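Local structure of B- and T-lymphocyte attenuator (Mus musculus, 1XAU) at residues C12-I18 with E35-C41; T28-I34 with V80-I86; N46-H52 with G92-T98. The protein serves as an inhibitory receptor on lymphocytes, dampening antigen receptor signalling through the phosphatases SHP-1 and SHP-2 and interacting with TNFRSF14/HVEM, this chain being its extracellular immunoglobulin domain. All coordinates share one frame; numbering follows the deposited sequence.

Contact 1 (C12-I18 with E35-C41)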
loop_
_atom_site.group_PDB
_atom_site.type_symbol
_atom_site.label_atom_id
_atom_site.label_comp_id
_atom_site.label_asym_id
_atom_site.label_seq_id
_atom_site.Cartn_x
_atom_site.Cartn_y
_atom_site.Cartn_z
ATOM N N CYS A 12 -10.858 -13.416 -15.250
ATOM C CA CYS A 12 -9.811 -13.055 -14.209
ATOM C C CYS A 12 -8.841 -12.014 -14.824
ATOM O O CYS A 12 -8.414 -12.155 -15.973
ATOM C CB CYS A 12 -9.057 -14.346 -13.782
ATOM S SG CYS A 12 -7.869 -14.160 -12.394
ATOM N N GLU A 13 -8.529 -10.947 -14.080
ATOM C CA GLU A 13 -7.601 -9.905 -14.565
ATOM C C GLU A 13 -6.861 -9.507 -13.282
ATOM O O GLU A 13 -7.452 -9.618 -12.202
ATOM C CB GLU A 13 -8.372 -8.689 -15.165
ATOM C CG GLU A 13 -9.589 -8.212 -14.336
ATOM C CD GLU A 13 -10.169 -6.838 -14.789
ATOM O OE1 GLU A 13 -9.378 -5.885 -15.065
ATOM O OE2 GLU A 13 -11.414 -6.697 -14.844
ATOM N N VAL A 14 -5.596 -9.101 -13.370
ATOM C CA VAL A 14 -4.849 -8.732 -12.132
ATOM C C VAL A 14 -5.358 -7.364 -11.707
ATOM O O VAL A 14 -5.418 -6.445 -12.529
ATOM C CB VAL A 14 -3.318 -8.653 -12.385
ATOM C CG1 VAL A 14 -2.598 -8.005 -11.199
ATOM C CG2 VAL A 14 -2.736 -10.113 -12.619
ATOM N N GLN A 15 -5.760 -7.233 -10.446
ATOM C CA GLN A 15 -6.272 -5.947 -10.013
ATOM C C GLN A 15 -5.710 -5.597 -8.642
ATOM O O GLN A 15 -5.513 -6.490 -7.837
ATOM C CB GLN A 15 -7.773 -6.010 -9.807
ATOM C CG GLN A 15 -8.553 -6.498 -10.927
ATOM C CD GLN A 15 -10.043 -6.290 -10.684
ATOM O OE1 GLN A 15 -10.659 -6.913 -9.782
ATOM N NE2 GLN A 15 -10.627 -5.376 -11.475
ATOM N N LEU A 16 -5.566 -4.301 -8.371
ATOM C CA LEU A 16 -5.121 -3.823 -7.026
ATOM C C LEU A 16 -6.385 -3.111 -6.525
ATOM O O LEU A 16 -6.886 -2.153 -7.151
ATOM C CB LEU A 16 -3.944 -2.857 -7.215
ATOM C CG LEU A 16 -2.746 -3.468 -7.896
ATOM C CD1 LEU A 16 -1.603 -2.427 -7.939
ATOM C CD2 LEU A 16 -2.260 -4.722 -7.151
ATOM N N ASN A 17 -6.918 -3.632 -5.421
ATOM C CA ASN A 17 -8.210 -3.236 -4.948
ATOM C C ASN A 17 -8.390 -2.412 -3.669
ATOM O O ASN A 17 -9.256 -2.693 -2.858
ATOM C CB ASN A 17 -9.095 -4.493 -4.913
ATOM C CG ASN A 17 -9.437 -5.019 -6.335
ATOM O OD1 ASN A 17 -9.415 -4.264 -7.297
ATOM N ND2 ASN A 17 -9.792 -6.306 -6.453
ATOM N N ILE A 18 -7.565 -1.394 -3.489
ATOM C CA ILE A 18 -7.776 -0.483 -2.361
ATOM C C ILE A 18 -9.104 0.211 -2.768
ATOM O O ILE A 18 -9.266 0.540 -3.946
ATOM C CB ILE A 18 -6.641 0.541 -2.356
ATOM C CG1 ILE A 18 -5.374 -0.150 -1.852
ATOM C CG2 ILE A 18 -7.000 1.815 -1.502
ATOM C CD1 ILE A 18 -4.138 0.782 -1.864
ATOM N N GLU A 35 -3.330 -1.628 3.691
ATOM C CA GLU A 35 -3.435 -2.857 2.930
ATOM C C GLU A 35 -3.800 -2.627 1.494
ATOM O O GLU A 35 -4.646 -1.789 1.203
ATOM C CB GLU A 35 -4.577 -3.661 3.540
ATOM C CG GLU A 35 -4.331 -4.059 5.001
ATOM C CD GLU A 35 -5.408 -4.963 5.539
ATOM O OE1 GLU A 35 -6.504 -5.162 4.907
ATOM O OE2 GLU A 35 -5.146 -5.503 6.613
ATOM N N CYS A 36 -3.291 -3.516 0.651
ATOM C CA CYS A 36 -3.606 -3.455 -0.792
ATOM C C CYS A 36 -4.099 -4.830 -1.216
ATOM O O CYS A 36 -3.283 -5.714 -1.437
ATOM C CB CYS A 36 -2.325 -3.049 -1.505
ATOM S SG CYS A 36 -2.181 -3.252 -3.309
ATOM N N PRO A 37 -5.412 -5.058 -1.255
ATOM C CA PRO A 37 -5.930 -6.386 -1.677
ATOM C C PRO A 37 -5.485 -6.617 -3.152
ATOM O O PRO A 37 -5.532 -5.691 -3.972
ATOM C CB PRO A 37 -7.433 -6.208 -1.584
ATOM C CG PRO A 37 -7.629 -5.235 -0.550
ATOM C CD PRO A 37 -6.545 -4.185 -0.859
ATOM N N VAL A 38 -5.053 -7.814 -3.500
ATOM C CA VAL A 38 -4.582 -8.094 -4.857
ATOM C C VAL A 38 -5.276 -9.299 -5.445
ATOM O O VAL A 38 -5.190 -10.421 -4.855
ATOM C CB VAL A 38 -3.044 -8.389 -4.881
ATOM C CG1 VAL A 38 -2.523 -8.538 -6.313
ATOM C CG2 VAL A 38 -2.269 -7.205 -4.146
ATOM N N LYS A 39 -5.973 -9.087 -6.557
ATOM C CA LYS A 39 -6.621 -10.207 -7.258
ATOM C C LYS A 39 -5.660 -10.629 -8.403
ATOM O O LYS A 39 -5.229 -9.820 -9.189
ATOM C CB LYS A 39 -7.957 -9.773 -7.887
ATOM C CG LYS A 39 -8.670 -10.932 -8.638
ATOM C CD LYS A 39 -9.936 -10.388 -9.364
ATOM C CE LYS A 39 -10.812 -11.508 -9.928
ATOM N NZ LYS A 39 -10.062 -12.479 -10.816
ATOM N N TYR A 40 -5.271 -11.890 -8.482
ATOM C CA TYR A 40 -4.388 -12.267 -9.584
ATOM C C TYR A 40 -4.834 -13.650 -10.026
ATOM O O TYR A 40 -5.649 -14.266 -9.317
ATOM C CB TYR A 40 -2.906 -12.201 -9.200
ATOM C CG TYR A 40 -2.497 -13.094 -8.083
ATOM C CD1 TYR A 40 -2.044 -14.400 -8.323
ATOM C CD2 TYR A 40 -2.501 -12.625 -6.783
ATOM C CE1 TYR A 40 -1.597 -15.221 -7.245
ATOM C CE2 TYR A 40 -2.065 -13.393 -5.737
ATOM C CZ TYR A 40 -1.609 -14.691 -5.970
ATOM O OH TYR A 40 -1.145 -15.383 -4.875
ATOM N N CYS A 41 -4.345 -14.073 -11.181
ATOM C CA CYS A 41 -4.800 -15.294 -11.805
ATOM C C CYS A 41 -3.932 -16.507 -11.632
ATOM O O CYS A 41 -4.446 -17.550 -11.271
ATOM C CB CYS A 41 -5.088 -15.016 -13.286
ATOM S SG CYS A 41 -6.180 -13.519 -13.359
#

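Contact 2 (T28-I34 with V80-I86)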
loop_
_atom_site.group_PDB
_atom_site.type_symbol
_atom_site.label_atom_id
_atom_site.label_comp_id
_atom_site.label_asym_id
_atom_site.label_seq_id
_atom_site.Cartn_x
_atom_site.Cartn_y
_atom_site.Cartn_z
ATOM N N THR A 28 0.612 8.954 16.349
ATOM C CA THR A 28 2.032 8.781 16.290
ATOM C C THR A 28 2.496 7.786 17.324
ATOM O O THR A 28 1.931 7.743 18.432
ATOM C CB THR A 28 2.738 10.096 16.488
ATOM O OG1 THR A 28 4.125 9.837 16.315
ATOM C CG2 THR A 28 2.541 10.639 17.906
ATOM N N GLY A 29 3.479 6.958 16.967
ATOM C CA GLY A 29 3.966 5.906 17.873
ATOM C C GLY A 29 3.226 4.566 17.830
ATOM O O GLY A 29 3.696 3.561 18.370
ATOM N N GLU A 30 2.020 4.511 17.261
ATOM C CA GLU A 30 1.317 3.238 17.127
ATOM C C GLU A 30 1.943 2.358 16.052
ATOM O O GLU A 30 2.603 2.891 15.143
ATOM C CB GLU A 30 -0.132 3.432 16.630
ATOM C CG GLU A 30 -1.077 4.037 17.593
ATOM C CD GLU A 30 -2.498 4.036 16.994
ATOM O OE1 GLU A 30 -2.695 4.556 15.840
ATOM O OE2 GLU A 30 -3.397 3.512 17.673
ATOM N N LEU A 31 1.778 1.019 16.174
ATOM C CA LEU A 31 2.174 0.064 15.064
ATOM C C LEU A 31 0.962 0.242 14.146
ATOM O O LEU A 31 -0.160 0.083 14.615
ATOM C CB LEU A 31 2.175 -1.386 15.545
ATOM C CG LEU A 31 3.601 -1.901 15.813
ATOM C CD1 LEU A 31 4.415 -0.859 16.396
ATOM C CD2 LEU A 31 3.588 -3.192 16.602
ATOM N N PHE A 32 1.126 0.499 12.855
ATOM C CA PHE A 32 -0.073 0.760 12.014
ATOM C C PHE A 32 0.166 0.114 10.661
ATOM O O PHE A 32 1.320 -0.067 10.258
ATOM C CB PHE A 32 -0.212 2.270 11.798
ATOM C CG PHE A 32 -1.470 2.696 10.985
ATOM C CD1 PHE A 32 -2.707 2.794 11.631
ATOM C CD2 PHE A 32 -1.376 3.038 9.645
ATOM C CE1 PHE A 32 -3.877 3.244 10.914
ATOM C CE2 PHE A 32 -2.563 3.493 8.924
ATOM C CZ PHE A 32 -3.772 3.575 9.578
ATOM N N LYS A 33 -0.887 -0.283 9.954
ATOM C CA LYS A 33 -0.655 -0.834 8.650
ATOM C C LYS A 33 -1.704 -0.398 7.626
ATOM O O LYS A 33 -2.827 0.012 8.024
ATOM C CB LYS A 33 -0.693 -2.365 8.684
ATOM C CG LYS A 33 -2.028 -3.005 9.202
ATOM C CD LYS A 33 -1.965 -4.562 9.185
ATOM C CE LYS A 33 -3.271 -5.081 9.905
ATOM N NZ LYS A 33 -3.628 -6.578 9.830
ATOM N N ILE A 34 -1.321 -0.390 6.339
ATOM C CA ILE A 34 -2.316 -0.181 5.295
ATOM C C ILE A 34 -2.227 -1.375 4.364
ATOM O O ILE A 34 -1.219 -2.081 4.286
ATOM C CB ILE A 34 -2.159 1.121 4.549
ATOM C CG1 ILE A 34 -0.800 1.222 3.963
ATOM C CG2 ILE A 34 -2.481 2.287 5.543
ATOM C CD1 ILE A 34 -0.597 2.620 3.233
ATOM N N VAL A 80 0.677 -5.780 2.335
ATOM C CA VAL A 80 0.585 -4.861 3.435
ATOM C C VAL A 80 1.827 -4.021 3.660
ATOM O O VAL A 80 2.932 -4.533 3.480
ATOM C CB VAL A 80 0.387 -5.758 4.663
ATOM C CG1 VAL A 80 0.076 -4.954 5.880
ATOM C CG2 VAL A 80 -0.753 -6.752 4.329
ATOM N N LEU A 81 1.631 -2.776 4.054
ATOM C CA LEU A 81 2.715 -1.854 4.413
ATOM C C LEU A 81 2.590 -1.680 5.921
ATOM O O LEU A 81 1.557 -1.195 6.433
ATOM C CB LEU A 81 2.552 -0.527 3.646
ATOM C CG LEU A 81 3.614 0.505 4.061
ATOM C CD1 LEU A 81 5.012 0.009 3.529
ATOM C CD2 LEU A 81 3.241 1.883 3.463
ATOM N N HIS A 82 3.663 -1.978 6.655
ATOM C CA HIS A 82 3.642 -1.904 8.138
ATOM C C HIS A 82 4.531 -0.779 8.636
ATOM O O HIS A 82 5.721 -0.739 8.292
ATOM C CB HIS A 82 4.239 -3.158 8.717
ATOM C CG HIS A 82 3.535 -4.409 8.311
ATOM N ND1 HIS A 82 2.550 -4.979 9.073
ATOM C CD2 HIS A 82 3.739 -5.240 7.262
ATOM C CE1 HIS A 82 2.169 -6.120 8.505
ATOM N NE2 HIS A 82 2.875 -6.304 7.412
ATOM N N PHE A 83 3.990 0.117 9.430
ATOM C CA PHE A 83 4.762 1.204 10.005
ATOM C C PHE A 83 5.038 0.777 11.470
ATOM O O PHE A 83 4.080 0.561 12.269
ATOM C CB PHE A 83 3.919 2.489 10.060
ATOM C CG PHE A 83 3.471 2.991 8.713
ATOM C CD1 PHE A 83 4.162 4.055 8.128
ATOM C CD2 PHE A 83 2.391 2.423 8.051
ATOM C CE1 PHE A 83 3.752 4.561 6.859
ATOM C CE2 PHE A 83 1.975 2.910 6.759
ATOM C CZ PHE A 83 2.687 3.999 6.186
ATOM N N LYS A 84 6.313 0.718 11.843
ATOM C CA LYS A 84 6.733 0.226 13.151
ATOM C C LYS A 84 7.767 1.157 13.760
ATOM O O LYS A 84 8.983 0.888 13.673
ATOM C CB LYS A 84 7.374 -1.164 12.960
ATOM C CG LYS A 84 7.767 -1.883 14.283
ATOM C CD LYS A 84 8.216 -3.341 14.053
ATOM C CE LYS A 84 8.890 -3.919 15.372
ATOM N NZ LYS A 84 8.735 -5.462 15.521
ATOM N N PRO A 85 7.313 2.259 14.350
ATOM C CA PRO A 85 5.903 2.660 14.464
ATOM C C PRO A 85 5.666 3.723 13.418
ATOM O O PRO A 85 6.605 4.118 12.727
ATOM C CB PRO A 85 5.853 3.319 15.848
ATOM C CG PRO A 85 7.159 4.039 15.914
ATOM C CD PRO A 85 8.180 3.085 15.214
ATOM N N ILE A 86 4.445 4.246 13.361
ATOM C CA ILE A 86 4.123 5.321 12.470
ATOM C C ILE A 86 4.514 6.690 13.072
ATOM O O ILE A 86 4.578 6.846 14.322
ATOM C CB ILE A 86 2.638 5.300 12.086
ATOM C CG1 ILE A 86 2.478 6.274 10.906
ATOM C CG2 ILE A 86 1.752 5.719 13.284
ATOM C CD1 ILE A 86 1.213 5.928 10.174
#

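Contact 3 (N46-H52 with G92-T98)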
loop_
_atom_site.group_PDB
_atom_site.type_symbol
_atom_site.label_atom_id
_atom_site.label_comp_id
_atom_site.label_asym_id
_atom_site.label_seq_id
_atom_site.Cartn_x
_atom_site.Cartn_y
_atom_site.Cartn_z
ATOM N N ASN A 46 4.714 -8.687 -8.389
ATOM C CA ASN A 46 5.659 -8.044 -7.450
ATOM C C ASN A 46 4.971 -6.674 -7.330
ATOM O O ASN A 46 4.936 -5.898 -8.272
ATOM C CB ASN A 46 7.037 -7.826 -8.092
ATOM C CG ASN A 46 8.041 -7.142 -7.144
ATOM O OD1 ASN A 46 7.745 -6.833 -5.964
ATOM N ND2 ASN A 46 9.263 -6.949 -7.636
ATOM N N VAL A 47 4.448 -6.393 -6.163
ATOM C CA VAL A 47 3.743 -5.143 -5.981
ATOM C C VAL A 47 4.588 -4.192 -5.158
ATOM O O VAL A 47 5.287 -4.670 -4.261
ATOM C CB VAL A 47 2.491 -5.408 -5.190
ATOM C CG1 VAL A 47 1.691 -4.063 -4.958
ATOM C CG2 VAL A 47 1.593 -6.420 -5.988
ATOM N N THR A 48 4.514 -2.906 -5.446
ATOM C CA THR A 48 5.302 -1.956 -4.659
ATOM C C THR A 48 4.438 -0.819 -4.134
ATOM O O THR A 48 3.396 -0.569 -4.668
ATOM C CB THR A 48 6.488 -1.403 -5.463
ATOM O OG1 THR A 48 6.029 -0.688 -6.570
ATOM C CG2 THR A 48 7.304 -2.557 -6.092
ATOM N N TRP A 49 4.878 -0.138 -3.088
ATOM C CA TRP A 49 4.061 0.952 -2.550
ATOM C C TRP A 49 4.652 2.247 -3.072
ATOM O O TRP A 49 5.888 2.358 -3.264
ATOM C CB TRP A 49 4.146 0.968 -1.017
ATOM C CG TRP A 49 3.275 -0.113 -0.411
ATOM C CD1 TRP A 49 3.642 -1.407 -0.029
ATOM C CD2 TRP A 49 1.891 -0.007 -0.179
ATOM N NE1 TRP A 49 2.534 -2.083 0.455
ATOM C CE2 TRP A 49 1.445 -1.250 0.375
ATOM C CE3 TRP A 49 0.957 1.029 -0.387
ATOM C CZ2 TRP A 49 0.115 -1.464 0.741
ATOM C CZ3 TRP A 49 -0.356 0.824 -0.031
ATOM C CH2 TRP A 49 -0.779 -0.440 0.554
ATOM N N CYS A 50 3.777 3.228 -3.217
ATOM C CA CYS A 50 4.160 4.550 -3.673
ATOM C C CYS A 50 3.553 5.565 -2.708
ATOM O O CYS A 50 2.531 5.292 -2.091
ATOM C CB CYS A 50 3.569 4.901 -5.043
ATOM S SG CYS A 50 3.983 3.749 -6.367
ATOM N N LYS A 51 4.182 6.739 -2.594
ATOM C CA LYS A 51 3.633 7.766 -1.727
ATOM C C LYS A 51 3.685 9.066 -2.546
ATOM O O LYS A 51 4.684 9.321 -3.218
ATOM C CB LYS A 51 4.462 7.941 -0.466
ATOM C CG LYS A 51 3.891 9.038 0.472
ATOM C CD LYS A 51 4.703 9.141 1.813
ATOM C CE LYS A 51 4.137 10.226 2.726
ATOM N NZ LYS A 51 4.967 10.382 3.966
ATOM N N HIS A 52 2.647 9.861 -2.487
ATOM C CA HIS A 52 2.617 11.112 -3.272
ATOM C C HIS A 52 3.475 12.162 -2.601
ATOM O O HIS A 52 3.312 12.354 -1.375
ATOM C CB HIS A 52 1.203 11.612 -3.338
ATOM C CG HIS A 52 0.942 12.561 -4.474
ATOM N ND1 HIS A 52 0.849 13.939 -4.299
ATOM C CD2 HIS A 52 0.766 12.330 -5.803
ATOM C CE1 HIS A 52 0.635 14.509 -5.478
ATOM N NE2 HIS A 52 0.586 13.560 -6.413
ATOM N N GLY A 92 0.038 11.345 4.757
ATOM C CA GLY A 92 0.160 11.449 3.287
ATOM C C GLY A 92 -0.714 10.462 2.560
ATOM O O GLY A 92 -1.527 9.749 3.210
ATOM N N SER A 93 -0.551 10.367 1.230
ATOM C CA SER A 93 -1.394 9.515 0.366
ATOM C C SER A 93 -0.542 8.400 -0.182
ATOM O O SER A 93 0.592 8.674 -0.599
ATOM C CB SER A 93 -1.974 10.341 -0.839
ATOM O OG SER A 93 -2.901 11.299 -0.370
ATOM N N TYR A 94 -1.044 7.153 -0.117
ATOM C CA TYR A 94 -0.271 5.986 -0.539
ATOM C C TYR A 94 -1.044 5.186 -1.624
ATOM O O TYR A 94 -2.257 5.243 -1.689
ATOM C CB TYR A 94 -0.082 5.077 0.695
ATOM C CG TYR A 94 0.776 5.707 1.788
ATOM C CD1 TYR A 94 2.119 5.410 1.846
ATOM C CD2 TYR A 94 0.241 6.613 2.708
ATOM C CE1 TYR A 94 2.939 5.983 2.817
ATOM C CE2 TYR A 94 1.055 7.233 3.687
ATOM C CZ TYR A 94 2.416 6.887 3.716
ATOM O OH TYR A 94 3.340 7.384 4.648
ATOM N N SER A 95 -0.347 4.447 -2.455
ATOM C CA SER A 95 -1.054 3.587 -3.450
ATOM C C SER A 95 -0.103 2.436 -3.702
ATOM O O SER A 95 1.093 2.529 -3.349
ATOM C CB SER A 95 -1.325 4.348 -4.794
ATOM O OG SER A 95 -0.099 4.770 -5.404
ATOM N N CYS A 96 -0.581 1.364 -4.342
ATOM C CA CYS A 96 0.299 0.239 -4.661
ATOM C C CYS A 96 0.269 0.082 -6.210
ATOM O O CYS A 96 -0.679 0.539 -6.878
ATOM C CB CYS A 96 -0.151 -1.065 -3.867
ATOM S SG CYS A 96 -1.974 -1.338 -4.012
ATOM N N SER A 97 1.322 -0.476 -6.786
ATOM C CA SER A 97 1.331 -0.617 -8.256
ATOM C C SER A 97 2.158 -1.826 -8.596
ATOM O O SER A 97 2.914 -2.360 -7.770
ATOM C CB SER A 97 1.946 0.595 -8.990
ATOM O OG SER A 97 3.183 0.907 -8.395
ATOM N N THR A 98 2.016 -2.278 -9.835
ATOM C CA THR A 98 2.808 -3.401 -10.211
ATOM C C THR A 98 2.993 -3.313 -11.726
ATOM O O THR A 98 2.142 -2.788 -12.414
ATOM C CB THR A 98 2.126 -4.750 -9.810
ATOM O OG1 THR A 98 2.985 -5.840 -10.208
ATOM C CG2 THR A 98 0.818 -4.948 -10.533
HETATM O O HOH W 1 5.924 7.670 4.896
HETATM O O HOH W 2 1.450 12.241 0.495
#

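Contact 1 (C12-I18 with E35-C41)
C12 and C41 point their CB atoms at one another and close the end of this antiparallel pair with a disulfide, SG to SG 2.0 Å, with a dihedral of -107° about the sulfurs. K39 runs back toward that bridge: its chain is extended up to CE and then turns at its last torsion (chi4 -53°), which brings NZ to 3.2 Å from C12 SG. On the same face Q15 lies alongside K39, its OE1 3.6 Å from K39 CD, so the amide accompanies the aliphatic part of the lysine. On the other face L16 and V38 run side by side, and L16 CD2 sits 3.9 Å from both V38 CG1 and V38 CG2. V14 meets Y40 at an angle, CG2 to CB 4.0 Å, while the tyrosine ring swings away from the pair. Between the two faces, Q15 and K39 exchange backbone hydrogen bonds in both directions, and N17 N adds an almost straight one to P37 O (2.9 Å, 176° at the hydrogen). L16 and I18 also reach C96 in the facing sheet, and C36 is disulfide-bonded to that same cysteine. The pair is the short edge strand A against strand B of an immunoglobulin sandwich, here clasped at its far end by a second disulfide, in addition to the canonical C36-C96 one.

Contact 2 (T28-I34 with V80-I86)
F32 and F83 face each other as a hydrogen-bonded antiparallel pair, F32 N reaching F83 O and F83 N returning to F32 O at 2.8 Å. Two residues further along, past the non-hydrogen-bonded pair K33-H82, I34 and L81 exchange the same two bonds. Beyond the regular strands the ladder does not stop: I86 N bonds to E30 O at 2.9 Å, and G29 N to I86 O. Between the rungs of F83 and I86 the peptide before P85 is cis, and the proline turns its CB to 3.3 Å from G29 O.

In an immunoglobulin sandwich these are strands B and E, neighbours in one sheet, and the face carrying F32, I34, L81 and F83 is turned to the other sheet, where I34 touches V110 and I112.

Apolar contacts occupy this inner face. The phenylalanines lie side by side without stacking: F83 CD2 is at the edge of the F32 ring, 4.1 Å from F32 CD2, while F32 O lies in the plane of the F83 ring at its rim. I86 CD1 covers one face of F83 near its margin and also comes within 3.9 Å of F32 CD2. In I34, CG1 stands between the backbone N and the carbonyl carbon (chi1 56°), which directs it to L81 CB at 3.8 Å.

Polar groups belong to the outer face. K33 crosses V80, CB to CG1 3.9 Å, before its chain leads away toward long, weak ion pairs with E35 and E71. H82, with V80 CG1 over one side of its imidazole, is hydrogen-bonded through NE2 to S69 OG and stacks on Y67.

Contact 3 (N46-H52 with G92-T98)
W49 and C96 meet at the heart of this contact, a long antiparallel strand pairing near the centre of the chain, in the five-stranded sheet of the sandwich. C96 CB lies over the indole, 4.2 Å from the centroid of the W49 six-membered ring and only 9° off its normal. C96 SG is farther above the same ring system, 5.0 Å from that centroid, a sulfur-aromatic contact at a distance. Because this sulfur is bonded to C36, the tryptophan packs beside the disulfide joining the two sheets.

On the same face, K51 stretches its fully extended chain along Y94, with CG over the phenol 4.2 Å from the centroid of the Y94 ring. Their polar ends share a water that accepts a hydrogen bond from K51 NZ (3.0 Å) and donates one to Y94 OH (2.6 Å), lying in the ring plane at its edge. The hydroxyl is also hydrogen-bonded to D90 O, so two partners fix the end of the ring.

The opposite face carries smaller groups: C50 SG approaches S97 OG at 3.6 Å, and S95 OG lies near C50 CB. Backbone bonds join T48 with S97 and C50 with S95 in both directions, and H52 N bonds to S93 O. A second water continues the ladder, donating to H52 O and accepting from S93 N. At the far end T98 OG1 donates to N46 O (2.7 Å) from well above the carbonyl plane, 55° out of it.

Strands C and F of an immunoglobulin domain pair in this way, with the core tryptophan against the canonical disulfide and, where Y94 reaches back to D90, a tyrosine corner.

Overall arrangement
From the N terminus, the chain passes through 12-18 and then 28-34, which opens contact 2 before 35-41 closes contact 1; these two contacts therefore cross, sharing strand 32-39, which lies between 15-16 and 78-83 in one sheet. The 46-52 segment opens contact 3 after contact 1 is complete, so those two stand in series. The return to 80-86 closes contact 2, and 92-98 then closes contact 3, a second crossing; none nests inside another. Contacts 1 and 2, with centres about 22 Å apart, belong to one sheet and contact 3 to the other. The C36-C96 disulfide ties contact 1 to contact 3, while L81 on W49 and I34 on Y94 join contact 2 to it.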